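PDB 3G27: putative nuclease YbcO from Escherichia coli K-12, which binds zinc and is probably a prophage-encoded nuclease. Local coordinates for residues Ser28-Ile33 with Leu48-Ala53; Arg11-Arg16 with Ile52-Cys57; Val15-Val20 with Asp59-Arg64. All coordinates share one frame; numbering follows the deposited sequence.

Contact 1: Ser28-Ile33 with Leu48-Ala53; sequences SVLAHI and LIATIA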
ATOM      1  N   SER A  28     -16.991  -3.805  -9.376  1.00 31.67           N
ATOM      2  CA  SER A  28     -15.794  -3.147  -8.856  1.00 32.04           C
ATOM      3  C   SER A  28     -16.065  -1.716  -8.561  1.00 31.76           C
ATOM      4  O   SER A  28     -16.760  -1.060  -9.331  1.00 31.59           O
ATOM      5  CB  SER A  28     -14.649  -3.202  -9.853  1.00 32.17           C
ATOM      6  OG  SER A  28     -14.045  -4.476  -9.781  1.00 34.91           O
ATOM      7  N   VAL A  29     -15.499  -1.226  -7.460  1.00 31.30           N
ATOM      8  CA  VAL A  29     -15.526   0.206  -7.160  1.00 30.96           C
ATOM      9  C   VAL A  29     -14.150   0.669  -6.671  1.00 31.06           C
ATOM     10  O   VAL A  29     -13.283  -0.146  -6.378  1.00 31.79           O
ATOM     11  CB  VAL A  29     -16.597   0.529  -6.082  1.00 30.97           C
ATOM     12  CG1 VAL A  29     -18.006   0.087  -6.552  1.00 31.30           C
ATOM     13  CG2 VAL A  29     -16.236  -0.141  -4.760  1.00 29.09           C
ATOM     14  N   LEU A  30     -13.970   1.979  -6.560  1.00 30.65           N
ATOM     15  CA  LEU A  30     -12.789   2.537  -5.908  1.00 31.18           C
ATOM     16  C   LEU A  30     -12.998   2.492  -4.383  1.00 32.05           C
ATOM     17  O   LEU A  30     -13.779   3.251  -3.849  1.00 32.43           O
ATOM     18  CB  LEU A  30     -12.535   3.976  -6.394  1.00 30.39           C
ATOM     19  CG  LEU A  30     -11.173   4.529  -6.014  1.00 29.20           C
ATOM     20  CD1 LEU A  30     -10.113   3.741  -6.721  1.00 28.11           C
ATOM     21  CD2 LEU A  30     -11.072   5.972  -6.368  1.00 26.98           C
ATOM     22  N   ALA A  31     -12.310   1.572  -3.706  1.00 32.82           N
ATOM     23  CA  ALA A  31     -12.470   1.347  -2.291  1.00 33.35           C
ATOM     24  C   ALA A  31     -11.313   2.047  -1.565  1.00 34.91           C
ATOM     25  O   ALA A  31     -10.161   1.658  -1.709  1.00 34.90           O
ATOM     26  CB  ALA A  31     -12.446  -0.146  -2.012  1.00 32.98           C
ATOM     27  N   HIS A  32     -11.633   3.071  -0.777  1.00 36.14           N
ATOM     28  CA  HIS A  32     -10.636   3.806  -0.028  1.00 37.23           C
ATOM     29  C   HIS A  32      -9.991   2.977   1.067  1.00 37.90           C
ATOM     30  O   HIS A  32     -10.660   2.221   1.763  1.00 37.43           O
ATOM     31  CB  HIS A  32     -11.268   5.044   0.596  1.00 37.59           C
ATOM     32  CG  HIS A  32     -11.617   6.087  -0.404  1.00 39.15           C
ATOM     33  ND1 HIS A  32     -12.834   6.115  -1.052  1.00 41.13           N
ATOM     34  CD2 HIS A  32     -10.899   7.124  -0.896  1.00 41.66           C
ATOM     35  CE1 HIS A  32     -12.852   7.132  -1.897  1.00 42.92           C
ATOM     36  NE2 HIS A  32     -11.688   7.759  -1.825  1.00 42.55           N
ATOM     37  N   ILE A  33      -8.683   3.138   1.214  1.00 39.12           N
ATOM     38  CA  ILE A  33      -7.940   2.464   2.251  1.00 40.29           C
ATOM     39  C   ILE A  33      -8.016   3.350   3.492  1.00 42.04           C
ATOM     40  O   ILE A  33      -7.803   4.555   3.410  1.00 41.25           O
ATOM     41  CB  ILE A  33      -6.474   2.305   1.844  1.00 40.38           C
ATOM     42  CG1 ILE A  33      -6.337   1.440   0.579  1.00 40.72           C
ATOM     43  CG2 ILE A  33      -5.634   1.785   3.025  1.00 40.55           C
ATOM     44  CD1 ILE A  33      -6.971   0.133   0.623  1.00 39.60           C
ATOM     45  N   LEU A  48      -6.415   8.585  -4.357  1.00 36.49           N
ATOM     46  CA  LEU A  48      -5.115   7.962  -4.559  1.00 34.97           C
ATOM     47  C   LEU A  48      -4.951   6.798  -3.585  1.00 33.65           C
ATOM     48  O   LEU A  48      -4.535   5.717  -3.972  1.00 33.53           O
ATOM     49  CB  LEU A  48      -3.992   9.004  -4.369  1.00 34.83           C
ATOM     50  CG  LEU A  48      -2.559   8.530  -4.629  1.00 34.88           C
ATOM     51  CD1 LEU A  48      -2.351   8.239  -6.132  1.00 34.53           C
ATOM     52  CD2 LEU A  48      -1.495   9.503  -4.072  1.00 33.47           C
ATOM     53  N   ILE A  49      -5.318   7.025  -2.331  1.00 32.39           N
ATOM     54  CA  ILE A  49      -5.156   6.037  -1.272  1.00 31.59           C
ATOM     55  C   ILE A  49      -6.388   5.118  -1.267  1.00 31.05           C
ATOM     56  O   ILE A  49      -7.182   5.078  -0.325  1.00 30.19           O
ATOM     57  CB  ILE A  49      -4.884   6.720   0.099  1.00 31.32           C
ATOM     58  CG1 ILE A  49      -3.499   7.391   0.125  1.00 31.73           C
ATOM     59  CG2 ILE A  49      -4.883   5.689   1.226  1.00 30.46           C
ATOM     60  CD1 ILE A  49      -3.234   8.392  -0.921  1.00 31.47           C
ATOM     61  N   ALA A  50      -6.518   4.379  -2.361  1.00 30.84           N
ATOM     62  CA  ALA A  50      -7.683   3.539  -2.628  1.00 30.96           C
ATOM     63  C   ALA A  50      -7.279   2.413  -3.591  1.00 30.61           C
ATOM     64  O   ALA A  50      -6.250   2.507  -4.276  1.00 30.50           O
ATOM     65  CB  ALA A  50      -8.827   4.371  -3.222  1.00 30.08           C
ATOM     66  N   THR A  51      -8.081   1.351  -3.596  1.00 30.24           N
ATOM     67  CA  THR A  51      -7.919   0.221  -4.509  1.00 29.82           C
ATOM     68  C   THR A  51      -9.221  -0.079  -5.241  1.00 29.47           C
ATOM     69  O   THR A  51     -10.297   0.179  -4.727  1.00 29.49           O
ATOM     70  CB  THR A  51      -7.458  -1.055  -3.756  1.00 30.31           C
ATOM     71  OG1 THR A  51      -7.193  -2.101  -4.704  1.00 29.29           O
ATOM     72  CG2 THR A  51      -8.506  -1.520  -2.703  1.00 28.46           C
ATOM     73  N   ILE A  52      -9.098  -0.618  -6.460  1.00 29.38           N
ATOM     74  CA  ILE A  52     -10.213  -1.206  -7.200  1.00 28.48           C
ATOM     75  C   ILE A  52     -10.526  -2.477  -6.424  1.00 27.90           C
ATOM     76  O   ILE A  52      -9.626  -3.276  -6.141  1.00 26.57           O
ATOM     77  CB  ILE A  52      -9.822  -1.616  -8.669  1.00 28.72           C
ATOM     78  CG1 ILE A  52      -9.183  -0.447  -9.464  1.00 29.42           C
ATOM     79  CG2 ILE A  52     -11.011  -2.103  -9.420  1.00 29.32           C
ATOM     80  CD1 ILE A  52      -8.405  -0.903 -10.715  1.00 26.64           C
ATOM     81  N   ALA A  53     -11.783  -2.660  -6.068  1.00 27.73           N
ATOM     82  CA  ALA A  53     -12.180  -3.810  -5.293  1.00 27.96           C
ATOM     83  C   ALA A  53     -13.566  -4.199  -5.753  1.00 28.02           C
ATOM     84  O   ALA A  53     -14.396  -3.329  -5.972  1.00 27.94           O
ATOM     85  CB  ALA A  53     -12.177  -3.453  -3.790  1.00 27.89           C
TER
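Ile49 meets Ile33 twice: its carbonyl O accepts the backbone N-H of Ile33 (Ile33 N to Ile49 O 2.9 Å), and its CG2 packs on Ile33 CB. Ile49 is the centre of an inverse gamma turn, closed by a weak bond from Ala50 N to Leu48 O, from which the chain enters the strand. Ala50 then faces His32 as a non-hydrogen-bonded pair, their CA atoms only 3.9 Å apart. Its methyl covers one face of the imidazole, with Ala50 CB 4.2 Å from His32 CD2, and also touches Leu30 CG at 3.7 Å. The ring of His32, the inferred proton acceptor, is limited in its rotation by a hydrogen bond between NE2 and Asp47 OD1. Thr51 forms a hydrogen-bonded pair with Ala31, Ala31 N donating to Thr51 O at 2.7 Å and Thr51 N returning a bond to Ala31 O. Thr51 CG2, placed between its backbone N and carbonyl carbon, meets Ile33 CD1 at 4.0 Å, the two side chains crossing obliquely. Ile52, paired with Leu30, sets CG2 against Ser28 CB. Ala53 completes the register with two bonds to Val29, and Ala53 CB rests 3.8 Å from Ala31 CB. The strands run at 140°, a strongly twisted antiparallel pair carrying a histidine, consistent with the beta-beta-alpha (His-Me finger) nuclease fold. Ala31 and Thr51 lie against Ile61 of helix 55-61, Ile33 and Ile52 pack on helix 70-90, and Ile49 touches Leu89 of the second subunit.

Contact 2: Arg11-Arg16 with Ile52-Cys57; sequences RECQVR and IACSAC. With ZN (zinc ion), chain B.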
ATOM      1  N   ARG A  11     -13.586  -2.343 -13.763  1.00 40.20           N
ATOM      2  CA  ARG A  11     -12.266  -2.910 -13.870  1.00 39.85           C
ATOM      3  C   ARG A  11     -12.161  -4.124 -12.965  1.00 38.82           C
ATOM      4  O   ARG A  11     -12.938  -4.313 -12.032  1.00 38.53           O
ATOM      5  CB  ARG A  11     -11.214  -1.900 -13.433  1.00 40.32           C
ATOM      6  CG  ARG A  11     -11.050  -0.704 -14.321  1.00 42.87           C
ATOM      7  CD  ARG A  11      -9.783  -0.818 -15.100  1.00 46.51           C
ATOM      8  NE  ARG A  11      -9.322   0.470 -15.604  1.00 49.81           N
ATOM      9  CZ  ARG A  11      -8.203   0.621 -16.300  1.00 52.26           C
ATOM     10  NH1 ARG A  11      -7.845   1.826 -16.745  1.00 53.11           N
ATOM     11  NH2 ARG A  11      -7.442  -0.449 -16.559  1.00 53.90           N
ATOM     12  N   GLU A  12     -11.132  -4.906 -13.219  1.00 38.04           N
ATOM     13  CA  GLU A  12     -10.801  -6.066 -12.414  1.00 38.29           C
ATOM     14  C   GLU A  12     -10.393  -5.740 -10.972  1.00 36.36           C
ATOM     15  O   GLU A  12      -9.630  -4.806 -10.724  1.00 35.38           O
ATOM     16  CB  GLU A  12      -9.651  -6.813 -13.098  1.00 39.42           C
ATOM     17  CG  GLU A  12      -9.378  -8.189 -12.531  1.00 43.96           C
ATOM     18  CD  GLU A  12      -9.183  -9.235 -13.621  1.00 50.72           C
ATOM     19  OE1 GLU A  12      -8.052  -9.325 -14.207  1.00 53.51           O
ATOM     20  OE2 GLU A  12     -10.189  -9.957 -13.882  1.00 55.06           O
ATOM     21  N   CYS A  13     -10.878  -6.550 -10.027  1.00 34.45           N
ATOM     22  CA  CYS A  13     -10.514  -6.410  -8.619  1.00 32.66           C
ATOM     23  C   CYS A  13      -9.019  -6.595  -8.479  1.00 32.16           C
ATOM     24  O   CYS A  13      -8.466  -7.547  -9.005  1.00 30.96           O
ATOM     25  CB  CYS A  13     -11.239  -7.463  -7.780  1.00 32.44           C
ATOM     26  SG  CYS A  13     -10.997  -7.341  -6.010  1.00 30.09           S
ATOM     27  N   GLN A  14      -8.371  -5.669  -7.774  1.00 31.93           N
ATOM     28  CA  GLN A  14      -6.944  -5.766  -7.480  1.00 31.42           C
ATOM     29  C   GLN A  14      -6.658  -6.298  -6.081  1.00 30.93           C
ATOM     30  O   GLN A  14      -5.503  -6.503  -5.749  1.00 29.57           O
ATOM     31  CB  GLN A  14      -6.277  -4.410  -7.664  1.00 31.98           C
ATOM     32  CG  GLN A  14      -6.373  -3.869  -9.072  1.00 32.11           C
ATOM     33  CD  GLN A  14      -5.717  -4.815 -10.084  1.00 34.89           C
ATOM     34  OE1 GLN A  14      -4.550  -5.166  -9.946  1.00 36.16           O
ATOM     35  NE2 GLN A  14      -6.484  -5.249 -11.088  1.00 33.06           N
ATOM     36  N   VAL A  15      -7.700  -6.534  -5.277  1.00 31.31           N
ATOM     37  CA  VAL A  15      -7.528  -7.001  -3.881  1.00 31.58           C
ATOM     38  C   VAL A  15      -7.452  -8.528  -3.899  1.00 32.35           C
ATOM     39  O   VAL A  15      -6.526  -9.126  -3.359  1.00 33.07           O
ATOM     40  CB  VAL A  15      -8.697  -6.567  -2.958  1.00 31.05           C
ATOM     41  CG1 VAL A  15      -8.534  -7.170  -1.579  1.00 31.16           C
ATOM     42  CG2 VAL A  15      -8.807  -5.067  -2.859  1.00 30.33           C
ATOM     43  N   ARG A  16      -8.453  -9.150  -4.513  0.50 32.30           N
ATOM     44  CA  ARG A  16      -8.458 -10.591  -4.766  0.50 32.95           C
ATOM     45  C   ARG A  16      -8.169 -11.472  -3.547  0.50 32.78           C
ATOM     46  O   ARG A  16      -7.301 -12.347  -3.609  0.50 32.80           O
ATOM     47  CB  ARG A  16      -7.459 -10.922  -5.882  0.50 33.18           C
ATOM     48  CG  ARG A  16      -7.352  -9.835  -6.957  0.50 34.96           C
ATOM     49  CD  ARG A  16      -6.801 -10.394  -8.260  0.50 38.41           C
ATOM     50  NE  ARG A  16      -6.134  -9.386  -9.081  0.50 40.82           N
ATOM     51  CZ  ARG A  16      -4.817  -9.246  -9.144  0.50 43.31           C
ATOM     52  NH1 ARG A  16      -4.283  -8.315  -9.923  0.50 44.79           N
ATOM     53  NH2 ARG A  16      -4.034 -10.045  -8.428  0.50 44.83           N
ATOM     54  N   ILE A  52      -9.098  -0.618  -6.460  1.00 29.38           N
ATOM     55  CA  ILE A  52     -10.213  -1.206  -7.200  1.00 28.48           C
ATOM     56  C   ILE A  52     -10.526  -2.477  -6.424  1.00 27.90           C
ATOM     57  O   ILE A  52      -9.626  -3.276  -6.141  1.00 26.57           O
ATOM     58  CB  ILE A  52      -9.822  -1.616  -8.669  1.00 28.72           C
ATOM     59  CG1 ILE A  52      -9.183  -0.447  -9.464  1.00 29.42           C
ATOM     60  CG2 ILE A  52     -11.011  -2.103  -9.420  1.00 29.32           C
ATOM     61  CD1 ILE A  52      -8.405  -0.903 -10.715  1.00 26.64           C
ATOM     62  N   ALA A  53     -11.783  -2.660  -6.068  1.00 27.73           N
ATOM     63  CA  ALA A  53     -12.180  -3.810  -5.293  1.00 27.96           C
ATOM     64  C   ALA A  53     -13.566  -4.199  -5.753  1.00 28.02           C
ATOM     65  O   ALA A  53     -14.396  -3.329  -5.972  1.00 27.94           O
ATOM     66  CB  ALA A  53     -12.177  -3.453  -3.790  1.00 27.89           C
ATOM     67  N   CYS A  54     -13.794  -5.501  -5.924  1.00 28.61           N
ATOM     68  CA  CYS A  54     -15.129  -6.062  -6.143  1.00 28.85           C
ATOM     69  C   CYS A  54     -15.934  -5.914  -4.877  1.00 28.81           C
ATOM     70  O   CYS A  54     -15.373  -5.652  -3.826  1.00 30.11           O
ATOM     71  CB  CYS A  54     -15.067  -7.541  -6.494  1.00 29.22           C
ATOM     72  SG  CYS A  54     -14.588  -8.654  -5.103  1.00 29.65           S
ATOM     73  N   SER A  55     -17.250  -6.090  -4.981  1.00 28.56           N
ATOM     74  CA  SER A  55     -18.150  -5.795  -3.889  1.00 27.97           C
ATOM     75  C   SER A  55     -17.815  -6.575  -2.619  1.00 28.05           C
ATOM     76  O   SER A  55     -17.890  -6.046  -1.510  1.00 27.94           O
ATOM     77  CB  SER A  55     -19.602  -6.039  -4.317  1.00 28.57           C
ATOM     78  OG  SER A  55     -19.813  -7.341  -4.859  1.00 28.02           O
ATOM     79  N   ALA A  56     -17.412  -7.824  -2.808  1.00 27.84           N
ATOM     80  CA  ALA A  56     -17.071  -8.734  -1.716  1.00 28.35           C
ATOM     81  C   ALA A  56     -15.790  -8.340  -1.018  1.00 28.27           C
ATOM     82  O   ALA A  56     -15.701  -8.294   0.199  1.00 27.70           O
ATOM     83  CB  ALA A  56     -16.939 -10.142  -2.269  1.00 28.33           C
ATOM     84  N   CYS A  57     -14.769  -8.081  -1.807  1.00 29.42           N
ATOM     85  CA  CYS A  57     -13.482  -7.671  -1.236  1.00 29.68           C
ATOM     86  C   CYS A  57     -13.604  -6.321  -0.551  1.00 29.34           C
ATOM     87  O   CYS A  57     -13.025  -6.091   0.485  1.00 29.54           O
ATOM     88  CB  CYS A  57     -12.408  -7.637  -2.328  1.00 29.53           C
ATOM     89  SG  CYS A  57     -11.785  -9.256  -2.762  1.00 30.22           S
TER
HETATM   90 ZN    ZN B  97     -12.296  -9.114  -5.085  1.00 38.54          ZN
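Cys13, Cys54 and Cys57 converge on one zinc ion, bound by Cys13 SG at 2.4 Å, Cys54 SG at 2.3 Å and Cys57 SG at 2.4 Å; Cys21 supplies the fourth thiolate. Backbone N-H groups bonded to sulfur form part of the second shell. Cys13 SG accepts the backbone N-H of Cys54 almost straight (Cys54 N to Cys13 SG 3.3 Å, 171° at the hydrogen), that of Arg16, and weakly that of Val15. These N-H groups probably help to spread the negative charge of the thiolate. Cys54 is the N-cap of the helix that follows: with SG between its backbone N and carbonyl carbon (chi1 71°), the sulfur receives Cys57 N at 3.4 Å and serves metal and helix end alike. Between backbones, Gln14 N donates to Ile52 O at 3.2 Å, approaching from above the carbonyl plane, 48° out of it. Ile52 CG2 makes a close methyl-to-carbonyl contact, 3.3 Å from Glu12 O. Among apolar contacts, the Ile52 side chain lies beside that of Gln14, both pointing the same way, with CD1 near Gln14 CG and Arg11 CB. Val15 sets CB against Cys57 CB at 3.9 Å and CG2 against Ala53 CB. The four-cysteine site takes two ligands from the region before the sheet and a CxxC pair from the start of helix 55-61, one at the N-cap and one in the first turn, somewhat as in treble-clef zinc fingers. The loop 11-16 thus lies across the junction of strand 50-53 and helix 55-61, and helix 70-90 is met by Arg11 and Gln14 at Ile87 and by Val15 at Cys76.

Contact 3: Val15-Val20 with Asp59-Arg64; sequences VRIPGV and DEIDRR. With CA (calcium ion), chain C.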
ATOM      1  N   VAL A  15      -7.700  -6.534  -5.277  1.00 31.31           N
ATOM      2  CA  VAL A  15      -7.528  -7.001  -3.881  1.00 31.58           C
ATOM      3  C   VAL A  15      -7.452  -8.528  -3.899  1.00 32.35           C
ATOM      4  O   VAL A  15      -6.526  -9.126  -3.359  1.00 33.07           O
ATOM      5  CB  VAL A  15      -8.697  -6.567  -2.958  1.00 31.05           C
ATOM      6  CG1 VAL A  15      -8.534  -7.170  -1.579  1.00 31.16           C
ATOM      7  CG2 VAL A  15      -8.807  -5.067  -2.859  1.00 30.33           C
ATOM      8  N   ARG A  16      -8.453  -9.150  -4.513  0.50 32.30           N
ATOM      9  CA  ARG A  16      -8.458 -10.591  -4.766  0.50 32.95           C
ATOM     10  C   ARG A  16      -8.169 -11.472  -3.547  0.50 32.78           C
ATOM     11  O   ARG A  16      -7.301 -12.347  -3.609  0.50 32.80           O
ATOM     12  CB  ARG A  16      -7.459 -10.922  -5.882  0.50 33.18           C
ATOM     13  CG  ARG A  16      -7.352  -9.835  -6.957  0.50 34.96           C
ATOM     14  CD  ARG A  16      -6.801 -10.394  -8.260  0.50 38.41           C
ATOM     15  NE  ARG A  16      -6.134  -9.386  -9.081  0.50 40.82           N
ATOM     16  CZ  ARG A  16      -4.817  -9.246  -9.144  0.50 43.31           C
ATOM     17  NH1 ARG A  16      -4.283  -8.315  -9.923  0.50 44.79           N
ATOM     18  NH2 ARG A  16      -4.034 -10.045  -8.428  0.50 44.83           N
ATOM     19  N   ILE A  17      -8.906 -11.268  -2.453  1.00 32.48           N
ATOM     20  CA  ILE A  17      -8.794 -12.146  -1.299  1.00 31.95           C
ATOM     21  C   ILE A  17      -9.360 -13.502  -1.724  1.00 31.07           C
ATOM     22  O   ILE A  17     -10.516 -13.599  -2.185  1.00 31.87           O
ATOM     23  CB  ILE A  17      -9.557 -11.627  -0.063  1.00 31.85           C
ATOM     24  CG1 ILE A  17      -8.995 -10.280   0.384  1.00 32.96           C
ATOM     25  CG2 ILE A  17      -9.455 -12.654   1.058  1.00 31.53           C
ATOM     26  CD1 ILE A  17      -9.832  -9.528   1.381  1.00 30.28           C
ATOM     27  N   PRO A  18      -8.561 -14.561  -1.594  1.00 30.42           N
ATOM     28  CA  PRO A  18      -9.095 -15.843  -2.014  1.00 30.14           C
ATOM     29  C   PRO A  18     -10.407 -16.200  -1.334  1.00 29.70           C
ATOM     30  O   PRO A  18     -10.577 -15.943  -0.159  1.00 29.27           O
ATOM     31  CB  PRO A  18      -7.994 -16.826  -1.610  1.00 30.51           C
ATOM     32  CG  PRO A  18      -6.734 -16.001  -1.662  1.00 29.83           C
ATOM     33  CD  PRO A  18      -7.143 -14.666  -1.176  1.00 30.29           C
ATOM     34  N   GLY A  19     -11.329 -16.783  -2.094  1.00 29.06           N
ATOM     35  CA  GLY A  19     -12.612 -17.211  -1.563  1.00 28.83           C
ATOM     36  C   GLY A  19     -13.565 -16.046  -1.539  1.00 28.75           C
ATOM     37  O   GLY A  19     -14.608 -16.058  -2.211  1.00 28.83           O
ATOM     38  N   VAL A  20     -13.173 -15.026  -0.790  1.00 28.56           N
ATOM     39  CA  VAL A  20     -13.950 -13.805  -0.645  1.00 28.78           C
ATOM     40  C   VAL A  20     -14.229 -13.088  -1.988  1.00 28.84           C
ATOM     41  O   VAL A  20     -15.360 -12.660  -2.265  1.00 30.41           O
ATOM     42  CB  VAL A  20     -13.252 -12.826   0.401  1.00 28.77           C
ATOM     43  CG1 VAL A  20     -13.937 -11.496   0.408  1.00 26.85           C
ATOM     44  CG2 VAL A  20     -13.190 -13.440   1.790  1.00 26.36           C
ATOM     45  N   ASP A  59     -16.297  -5.112   1.029  1.00 26.98           N
ATOM     46  CA  ASP A  59     -16.925  -5.329   2.337  1.00 26.39           C
ATOM     47  C   ASP A  59     -15.954  -5.946   3.341  1.00 25.90           C
ATOM     48  O   ASP A  59     -15.942  -5.577   4.493  1.00 26.30           O
ATOM     49  CB  ASP A  59     -18.156  -6.180   2.196  1.00 26.21           C
ATOM     50  CG  ASP A  59     -19.286  -5.471   1.446  1.00 27.36           C
ATOM     51  OD1 ASP A  59     -19.238  -4.233   1.348  1.00 27.96           O
ATOM     52  OD2 ASP A  59     -20.246  -6.148   0.971  1.00 28.80           O
ATOM     53  N   GLU A  60     -15.096  -6.830   2.874  1.00 26.57           N
ATOM     54  CA  GLU A  60     -14.082  -7.491   3.729  1.00 26.24           C
ATOM     55  C   GLU A  60     -12.967  -6.568   4.148  1.00 26.61           C
ATOM     56  O   GLU A  60     -12.579  -6.567   5.316  1.00 27.12           O
ATOM     57  CB  GLU A  60     -13.489  -8.699   3.034  1.00 25.47           C
ATOM     58  CG  GLU A  60     -12.507  -9.560   3.888  1.00 25.41           C
ATOM     59  CD  GLU A  60     -13.174 -10.403   4.967  1.00 25.73           C
ATOM     60  OE1 GLU A  60     -14.391 -10.695   4.879  1.00 26.79           O
ATOM     61  OE2 GLU A  60     -12.463 -10.782   5.917  1.00 26.91           O
ATOM     62  N   ILE A  61     -12.436  -5.779   3.223  1.00 27.24           N
ATOM     63  CA  ILE A  61     -11.339  -4.890   3.586  1.00 27.75           C
ATOM     64  C   ILE A  61     -11.832  -3.794   4.540  1.00 28.03           C
ATOM     65  O   ILE A  61     -11.067  -3.324   5.369  1.00 27.69           O
ATOM     66  CB  ILE A  61     -10.539  -4.313   2.355  1.00 28.28           C
ATOM     67  CG1 ILE A  61     -11.366  -3.301   1.532  1.00 29.17           C
ATOM     68  CG2 ILE A  61      -9.967  -5.443   1.510  1.00 28.01           C
ATOM     69  CD1 ILE A  61     -10.552  -2.556   0.399  1.00 30.31           C
ATOM     70  N   ASP A  62     -13.108  -3.395   4.418  1.00 27.59           N
ATOM     71  CA  ASP A  62     -13.732  -2.437   5.339  1.00 27.37           C
ATOM     72  C   ASP A  62     -14.168  -3.059   6.678  1.00 26.58           C
ATOM     73  O   ASP A  62     -14.566  -2.353   7.590  1.00 25.95           O
ATOM     74  CB  ASP A  62     -14.969  -1.801   4.684  1.00 27.94           C
ATOM     75  CG  ASP A  62     -14.620  -0.744   3.642  1.00 29.84           C
ATOM     76  OD1 ASP A  62     -13.422  -0.542   3.360  1.00 30.23           O
ATOM     77  OD2 ASP A  62     -15.567  -0.112   3.113  1.00 31.28           O
ATOM     78  N   ARG A  63     -14.074  -4.376   6.787  1.00 26.89           N
ATOM     79  CA  ARG A  63     -14.458  -5.177   7.978  1.00 26.02           C
ATOM     80  C   ARG A  63     -15.954  -5.225   8.219  1.00 25.17           C
ATOM     81  O   ARG A  63     -16.393  -5.547   9.311  1.00 24.84           O
ATOM     82  CB  ARG A  63     -13.695  -4.773   9.257  1.00 26.38           C
ATOM     83  CG  ARG A  63     -12.181  -4.563   9.079  1.00 27.44           C
ATOM     84  CD  ARG A  63     -11.493  -5.699   8.298  1.00 26.28           C
ATOM     85  NE  ARG A  63     -11.425  -6.926   9.092  1.00 30.22           N
ATOM     86  CZ  ARG A  63     -11.358  -8.159   8.591  1.00 31.39           C
ATOM     87  NH1 ARG A  63     -11.281  -9.198   9.415  1.00 30.99           N
ATOM     88  NH2 ARG A  63     -11.374  -8.368   7.274  1.00 33.04           N
ATOM     89  N   ARG A  64     -16.740  -4.943   7.187  1.00 25.47           N
ATOM     90  CA  ARG A  64     -18.180  -5.225   7.232  1.00 24.62           C
ATOM     91  C   ARG A  64     -18.408  -6.738   7.249  1.00 25.21           C
ATOM     92  O   ARG A  64     -19.397  -7.234   7.829  1.00 26.52           O
ATOM     93  CB  ARG A  64     -18.906  -4.554   6.071  1.00 24.23           C
ATOM     94  CG  ARG A  64     -19.094  -3.071   6.281  1.00 24.11           C
ATOM     95  CD  ARG A  64     -20.036  -2.447   5.230  1.00 25.69           C
ATOM     96  NE  ARG A  64     -19.432  -2.480   3.906  1.00 24.40           N
ATOM     97  CZ  ARG A  64     -18.515  -1.615   3.463  1.00 25.94           C
ATOM     98  NH1 ARG A  64     -18.088  -0.608   4.206  1.00 26.14           N
ATOM     99  NH2 ARG A  64     -18.012  -1.758   2.255  1.00 26.98           N
TER
HETATM  100 CA    CA C  98     -15.834 -16.177  -4.270  1.00 38.85          CA
HETATM  101  O   HOH W   1     -17.203 -14.145  -3.480  1.00 30.91           O
HETATM  102  O   HOH W   2     -16.040 -16.151  -6.631  1.00 26.03           O
HETATM  103  O   HOH W   3     -13.372 -16.724  -4.987  1.00 29.39           O
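Ile17 reaches Glu60 through an extended chain: CG1 is anti to the carbonyl carbon and CD1 is anti to CA (chi2 167°), bringing Ile17 CD1 to 3.7 Å from Glu60 CG. Glu60 in turn has CG anti to its backbone N (chi1 -174°) and bends at chi2, and the two side chains cross at about a right angle. Val20 also crosses Glu60 at about a right angle, Val20 CG1 lying 3.9 Å from Glu60 CB. Val15 and Ile61 meet tip to tip, Val15 CG1 to Ile61 CG2 3.8 Å, with Ile17 CD1 also near Ile61 CG2. No hydrogen bond spans this apolar seam between the loop and the end of helix 55-61. That end closes in a Schellman motif, Arg63 taking positive phi. Arg63 N and NH2 reach Glu60 O from opposite faces of its plane, and Arg63 NH2 also forms a salt bridge to Glu60 OE2 at 3.0 Å. Glu60 OE1 is held by Thr65 OG1 and Phe67 N. Beyond the helix, Arg64 grips Asp59 OD1 side-on with NE and NH2 and bridges to Asp62. On the loop side, Gly19 O binds the calcium ion at 2.4 Å together with Cys21 O and three waters, one of which donates to Val20 O.

Overall arrangement
The three contacts lie close together, with contact 2 between the others: the centres of contacts 1 and 2 are about 8 Å apart, as are those of contacts 2 and 3, while contacts 1 and 3 are about 12 Å apart. Contact 2 shares Ile52 and Ala53 with contact 1 and Val15 and Arg16 with contact 3. Along the chain the loop 11-20 comes first, then strand 29-32, strand 50-53 and helix 55-61, so contact 1 is nested within the span of chain between the two segments of contact 3. Val15 CG2 touches Thr51 CG2, joining loop to sheet. The two-stranded sheet with its inferred catalytic histidine is thereby tied to the zinc site and the following helix.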